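Local coordinates for protein alginate lyase, family PL7 (Zobellia galactanivorans, PDB 4BE3) that cleaves alginate as an exolytic lyase of family PL7, probably by beta-elimination, at residues V47-P52 against F256-Y261; L86-V91 against V105-I110. All coordinates share one frame; numbering follows the deposited sequence.

Interaction 1 of 2, residues V47-P52 against F256-Y261; sequences VVFKTP and FKLGAY. With SRT (S,R meso-tartaric acid), chain C.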
loop_
_atom_site.group_PDB
_atom_site.type_symbol
_atom_site.label_atom_id
_atom_site.label_comp_id
_atom_site.label_asym_id
_atom_site.label_seq_id
_atom_site.Cartn_x
_atom_site.Cartn_y
_atom_site.Cartn_z
ATOM N N VAL A 47 6.907 -1.383 -24.974
ATOM C CA VAL A 47 7.289 -0.165 -24.427
ATOM C C VAL A 47 8.842 -0.215 -24.349
ATOM O O VAL A 47 9.361 -1.199 -23.717
ATOM C CB VAL A 47 6.762 -0.055 -22.994
ATOM C CG1 VAL A 47 7.281 1.222 -22.393
ATOM C CG2 VAL A 47 5.179 -0.124 -23.010
ATOM N N VAL A 48 9.496 0.768 -24.959
ATOM C CA VAL A 48 10.944 0.742 -25.019
ATOM C C VAL A 48 11.451 1.641 -23.962
ATOM O O VAL A 48 11.010 2.794 -23.893
ATOM C CB VAL A 48 11.439 1.227 -26.390
ATOM C CG1 VAL A 48 12.994 1.329 -26.488
ATOM C CG2 VAL A 48 10.980 0.321 -27.530
ATOM N N PHE A 49 12.508 1.225 -23.202
ATOM C CA PHE A 49 13.188 2.122 -22.377
ATOM C C PHE A 49 14.649 2.110 -22.901
ATOM O O PHE A 49 15.264 0.967 -23.001
ATOM C CB PHE A 49 13.268 1.547 -20.941
ATOM C CG PHE A 49 11.874 1.471 -20.282
ATOM C CD1 PHE A 49 11.034 0.396 -20.557
ATOM C CD2 PHE A 49 11.467 2.504 -19.405
ATOM C CE1 PHE A 49 9.693 0.348 -20.011
ATOM C CE2 PHE A 49 10.187 2.451 -18.809
ATOM C CZ PHE A 49 9.338 1.356 -19.096
ATOM N N LYS A 50 15.165 3.284 -23.236
ATOM C CA LYS A 50 16.496 3.312 -23.850
ATOM C C LYS A 50 17.251 4.379 -23.082
ATOM O O LYS A 50 16.674 5.443 -22.699
ATOM C CB LYS A 50 16.324 3.632 -25.286
ATOM C CG LYS A 50 17.717 3.608 -26.064
ATOM C CD LYS A 50 17.477 4.058 -27.522
ATOM C CE LYS A 50 18.816 3.843 -28.259
ATOM N NZ LYS A 50 18.630 4.050 -29.730
ATOM N N THR A 51 18.512 4.097 -22.754
ATOM C CA THR A 51 19.271 5.099 -22.005
ATOM C C THR A 51 20.781 4.978 -22.343
ATOM O O THR A 51 21.287 3.864 -22.471
ATOM C CB THR A 51 19.048 4.892 -20.481
ATOM O OG1 THR A 51 19.802 5.829 -19.720
ATOM C CG2 THR A 51 19.533 3.450 -19.997
ATOM N N PRO A 52 21.481 6.086 -22.348
ATOM C CA PRO A 52 22.927 5.938 -22.694
ATOM C C PRO A 52 23.707 5.540 -21.450
ATOM O O PRO A 52 23.149 5.498 -20.321
ATOM C CB PRO A 52 23.284 7.441 -23.096
ATOM C CG PRO A 52 22.405 8.253 -22.107
ATOM C CD PRO A 52 21.106 7.502 -22.157
ATOM N N PHE A 256 8.441 -0.256 -6.083
ATOM C CA PHE A 256 9.030 -0.933 -7.281
ATOM C C PHE A 256 9.548 0.017 -8.264
ATOM O O PHE A 256 9.092 1.185 -8.377
ATOM C CB PHE A 256 7.974 -1.782 -8.035
ATOM C CG PHE A 256 7.562 -3.018 -7.260
ATOM C CD1 PHE A 256 8.491 -3.979 -7.034
ATOM C CD2 PHE A 256 6.230 -3.232 -6.783
ATOM C CE1 PHE A 256 8.174 -5.200 -6.380
ATOM C CE2 PHE A 256 5.832 -4.478 -6.187
ATOM C CZ PHE A 256 6.849 -5.441 -5.904
ATOM N N LYS A 257 10.537 -0.428 -9.092
ATOM C CA LYS A 257 10.960 0.316 -10.282
ATOM C C LYS A 257 11.156 -0.661 -11.435
ATOM O O LYS A 257 11.403 -1.866 -11.206
ATOM C CB LYS A 257 12.354 0.984 -10.029
ATOM C CG LYS A 257 12.296 1.889 -8.765
ATOM C CD LYS A 257 13.529 2.869 -8.735
ATOM C CE LYS A 257 13.119 3.939 -9.775
ATOM N NZ LYS A 257 14.251 4.770 -10.262
ATOM N N LEU A 258 11.019 -0.156 -12.631
ATOM C CA LEU A 258 11.033 -1.059 -13.812
ATOM C C LEU A 258 11.492 -0.209 -14.943
ATOM O O LEU A 258 10.965 0.965 -15.151
ATOM C CB LEU A 258 9.571 -1.512 -14.042
ATOM C CG LEU A 258 9.376 -2.390 -15.290
ATOM C CD1 LEU A 258 8.197 -3.420 -14.991
ATOM C CD2 LEU A 258 8.985 -1.615 -16.547
ATOM N N GLY A 259 12.332 -0.792 -15.858
ATOM C CA GLY A 259 12.703 -0.080 -17.099
ATOM C C GLY A 259 14.159 -0.475 -17.475
ATOM O O GLY A 259 14.457 -1.699 -17.458
ATOM N N ALA A 260 14.987 0.539 -17.818
ATOM C CA ALA A 260 16.397 0.297 -18.170
ATOM C C ALA A 260 17.266 1.179 -17.287
ATOM O O ALA A 260 17.439 2.366 -17.568
ATOM C CB ALA A 260 16.604 0.605 -19.638
ATOM N N TYR A 261 17.860 0.583 -16.246
ATOM C CA TYR A 261 18.737 1.355 -15.341
ATOM C C TYR A 261 20.114 0.827 -15.738
ATOM O O TYR A 261 20.481 -0.328 -15.384
ATOM C CB TYR A 261 18.348 0.914 -13.916
ATOM C CG TYR A 261 19.241 1.497 -12.808
ATOM C CD1 TYR A 261 20.033 2.646 -13.017
ATOM C CD2 TYR A 261 19.187 0.882 -11.522
ATOM C CE1 TYR A 261 20.752 3.188 -11.910
ATOM C CE2 TYR A 261 19.908 1.426 -10.466
ATOM C CZ TYR A 261 20.649 2.531 -10.671
ATOM O OH TYR A 261 21.346 3.034 -9.580
HETATM O O1 SRT C . 17.246 6.282 -6.805
HETATM O O11 SRT C . 15.787 4.726 -7.680
HETATM C C1 SRT C . 16.191 5.860 -7.354
HETATM C C2 SRT C . 15.148 6.774 -7.900
HETATM O O2 SRT C . 13.761 6.487 -7.613
HETATM C C3 SRT C . 15.612 8.044 -8.566
HETATM O O3 SRT C . 15.766 7.375 -9.746
HETATM C C4 SRT C . 14.724 9.205 -8.587
HETATM O O4 SRT C . 14.129 9.544 -9.605
HETATM O O41 SRT C . 14.438 9.775 -7.536
#

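Interaction 2 of 2, residues L86-V91 against V105-I110; sequences LKVQHV and VVVGQI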
loop_
_atom_site.group_PDB
_atom_site.type_symbol
_atom_site.label_atom_id
_atom_site.label_comp_id
_atom_site.label_asym_id
_atom_site.label_seq_id
_atom_site.Cartn_x
_atom_site.Cartn_y
_atom_site.Cartn_z
ATOM N N LEU A 86 9.559 -9.172 -20.802
ATOM C CA LEU A 86 10.429 -8.162 -21.465
ATOM C C LEU A 86 11.485 -8.877 -22.327
ATOM O O LEU A 86 11.559 -10.104 -22.252
ATOM C CB LEU A 86 11.197 -7.335 -20.364
ATOM C CG LEU A 86 12.166 -8.225 -19.481
ATOM C CD1 LEU A 86 13.351 -7.330 -19.105
ATOM C CD2 LEU A 86 11.457 -8.643 -18.180
ATOM N N LYS A 87 12.247 -8.138 -23.137
ATOM C CA LYS A 87 13.465 -8.691 -23.762
ATOM C C LYS A 87 14.423 -7.579 -23.741
ATOM O O LYS A 87 14.054 -6.397 -23.933
ATOM C CB LYS A 87 13.180 -9.291 -25.128
ATOM C CG LYS A 87 12.495 -8.316 -26.094
ATOM C CD LYS A 87 11.976 -9.110 -27.292
ATOM C CE LYS A 87 11.488 -8.081 -28.347
ATOM N NZ LYS A 87 11.032 -8.962 -29.475
ATOM N N VAL A 88 15.714 -7.898 -23.466
ATOM C CA VAL A 88 16.731 -6.907 -23.523
ATOM C C VAL A 88 17.227 -6.893 -24.914
ATOM O O VAL A 88 17.565 -7.938 -25.470
ATOM C CB VAL A 88 17.874 -7.244 -22.504
ATOM C CG1 VAL A 88 19.029 -6.237 -22.625
ATOM C CG2 VAL A 88 17.291 -7.236 -21.060
ATOM N N GLN A 89 17.319 -5.659 -25.485
ATOM C CA GLN A 89 17.684 -5.488 -26.917
ATOM C C GLN A 89 19.139 -5.035 -26.965
ATOM O O GLN A 89 19.734 -5.213 -28.004
ATOM C CB GLN A 89 16.837 -4.435 -27.628
ATOM C CG GLN A 89 15.357 -4.942 -27.683
ATOM C CD GLN A 89 15.167 -6.107 -28.667
ATOM O OE1 GLN A 89 15.841 -7.077 -28.587
ATOM N NE2 GLN A 89 14.194 -6.017 -29.581
ATOM N N HIS A 90 19.691 -4.410 -25.914
ATOM C CA HIS A 90 21.019 -3.907 -26.090
ATOM C C HIS A 90 21.626 -3.617 -24.730
ATOM O O HIS A 90 20.890 -3.154 -23.878
ATOM C CB HIS A 90 20.991 -2.579 -26.893
ATOM C CG HIS A 90 22.351 -2.244 -27.451
ATOM N ND1 HIS A 90 23.315 -1.533 -26.758
ATOM C CD2 HIS A 90 22.922 -2.647 -28.655
ATOM C CE1 HIS A 90 24.425 -1.397 -27.588
ATOM N NE2 HIS A 90 24.178 -2.089 -28.734
ATOM N N VAL A 91 22.937 -3.963 -24.488
ATOM C CA VAL A 91 23.688 -3.472 -23.331
ATOM C C VAL A 91 24.966 -2.814 -23.847
ATOM O O VAL A 91 25.274 -2.929 -25.038
ATOM C CB VAL A 91 24.113 -4.625 -22.380
ATOM C CG1 VAL A 91 22.844 -5.214 -21.641
ATOM C CG2 VAL A 91 24.844 -5.726 -23.202
ATOM N N VAL A 105 22.393 -4.263 -17.307
ATOM C CA VAL A 105 21.244 -3.269 -17.186
ATOM C C VAL A 105 20.300 -3.857 -16.151
ATOM O O VAL A 105 20.089 -5.094 -16.102
ATOM C CB VAL A 105 20.538 -3.055 -18.557
ATOM C CG1 VAL A 105 19.981 -4.346 -19.177
ATOM C CG2 VAL A 105 19.352 -2.072 -18.402
ATOM N N VAL A 106 19.778 -3.011 -15.243
ATOM C CA VAL A 106 18.790 -3.563 -14.244
ATOM C C VAL A 106 17.409 -3.258 -14.851
ATOM O O VAL A 106 17.108 -2.133 -15.295
ATOM C CB VAL A 106 19.059 -2.711 -12.947
ATOM C CG1 VAL A 106 17.880 -2.922 -11.921
ATOM C CG2 VAL A 106 20.330 -3.394 -12.281
ATOM N N VAL A 107 16.576 -4.300 -14.786
ATOM C CA VAL A 107 15.296 -4.357 -15.478
ATOM C C VAL A 107 14.101 -4.415 -14.476
ATOM O O VAL A 107 12.950 -4.337 -14.935
ATOM C CB VAL A 107 15.175 -5.539 -16.431
ATOM C CG1 VAL A 107 16.252 -5.345 -17.498
ATOM C CG2 VAL A 107 15.372 -6.896 -15.711
ATOM N N GLY A 108 14.396 -4.497 -13.202
ATOM C CA GLY A 108 13.343 -4.361 -12.114
ATOM C C GLY A 108 13.975 -4.264 -10.766
ATOM O O GLY A 108 15.127 -4.787 -10.576
ATOM N N GLN A 109 13.380 -3.522 -9.808
ATOM C CA GLN A 109 13.992 -3.434 -8.532
ATOM C C GLN A 109 12.902 -3.161 -7.488
ATOM O O GLN A 109 11.775 -2.763 -7.878
ATOM C CB GLN A 109 14.894 -2.203 -8.389
ATOM C CG GLN A 109 15.325 -1.472 -9.519
ATOM C CD GLN A 109 16.144 -0.214 -9.153
ATOM O OE1 GLN A 109 16.398 0.600 -10.010
ATOM N NE2 GLN A 109 16.494 -0.059 -7.903
ATOM N N ILE A 110 13.283 -3.403 -6.225
ATOM C CA ILE A 110 12.566 -2.745 -5.092
ATOM C C ILE A 110 13.626 -1.731 -4.610
ATOM O O ILE A 110 14.792 -2.135 -4.351
ATOM C CB ILE A 110 12.245 -3.732 -3.970
ATOM C CG1 ILE A 110 11.191 -4.720 -4.582
ATOM C CG2 ILE A 110 11.750 -2.889 -2.722
ATOM C CD1 ILE A 110 10.935 -5.855 -3.623
#

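Interaction 1 of 2, residues V47-P52 against F256-Y261
Lys257 NZ is held by three groups: it donates to O11 of the bound meso-tartaric acid at 3.0 Å and to its O3 at 3.1 Å, and it forms a salt bridge with Glu67. The fold is the concanavalin-like beta sandwich of PL7 alginate lyases. Residues 256-258 lie in the sheet that carries the ligand pocket, whereas 47-52 belong to the opposing sheet. The end of the side chain of Leu258, the residue after Lys257, swings toward 47-52, and the chain turns a corner at Gly259. No hydrogen bond joins 47-52 to 256-261; the sheets meet here mainly through apolar groups. The Phe49 ring lies flat over this corner, with Gly259 CA above its centre, 3.7 Å from the ring centroid and 13° off the normal, a CH-pi contact. At the backbone angles Gly259 adopts, a beta carbon would press against the carbonyl oxygen of Leu258 and also collide with Phe49 CD2. The Leu258 side chain crosses that of Phe49 at about a right angle, bringing CD2 to 3.9 Å from Phe49 CZ. At the root of the ring, Phe49 CB touches Ala260 CB at 3.7 Å. Phe36 and Phe300 also meet the ring, extending the aromatic core between the sheets. An alanine in place of Phe49 would keep the contact with Ala260 but would probably open a gap over Gly259 CA and beside Leu258 CD2, with the ring contacts to Phe36 and Phe300 lost as well. Further along the strand, Thr51 has OG1 anti to the backbone N (chi1 178°), where it makes a weak hydrogen bond to Pro52 O. Its methyl faces the other sheet, with CG2 3.4 Å from Ala260 O.

Interaction 2 of 2, residues L86-V91 against V105-I110
Val88 and Val105 reach toward each other tip to tip, their CG1 methyls 4.0 Å apart in the interior of the beta sandwich. Strands 86-90 and 105-110 belong to its two opposing sheets; they run nearly antiparallel at 158°, with axes 9.8 Å apart at closest approach. No hydrogen bond crosses this gap, which is filled by branched aliphatic side chains. Leu86 meets Val107 at about a right angle, its CD1 methyl set against the branch point of the valine, 3.7 Å from Val107 CB and near both of its methyls. Val88 also lies crosswise to Val107, in a looser contact from CG2 to CG1 of 4.2 Å. Val107 therefore packs against Leu86 and Val88 together, while its carbonyl oxygen accepts a hydrogen bond from Tyr189 OH. Phe300 and Val298 border Leu86 within its own sheet, and Tyr125 covers part of Val88. Beyond Val88, Gln89 and His90 lie together opposite Glu297 in a classic beta bulge. Past the bulge, Val91, just beyond the strand end, still brings its side chain to Val105, crossing it obliquely. Val105 CG1, placed between its backbone N and carbonyl carbon (chi1 58°), thereby has a second partner, Val91 CG1 at 3.9 Å.

Interactions 1 and 2 lie side by side between the same two sheets, their centres about 7 Å apart. Segments 256-261 and 105-110 are neighbours in the pocket-bearing sheet, probably hydrogen-bonded on either side of the corner: Lys257 N to Gln109 O at 2.9 Å and Val106 N to Tyr261 O at 2.8 Å. In the opposing sheet, Phe300 packs against both Phe49 of interaction 1 and Leu86 of interaction 2, linking the two apolar patches. Interaction 1 reaches the ligand directly through Lys257, where Thr60 and Tyr255 also bind the tartrate. Interaction 2 does not reach the ligand: the Val105 side chain is about 13 Å from the tartrate.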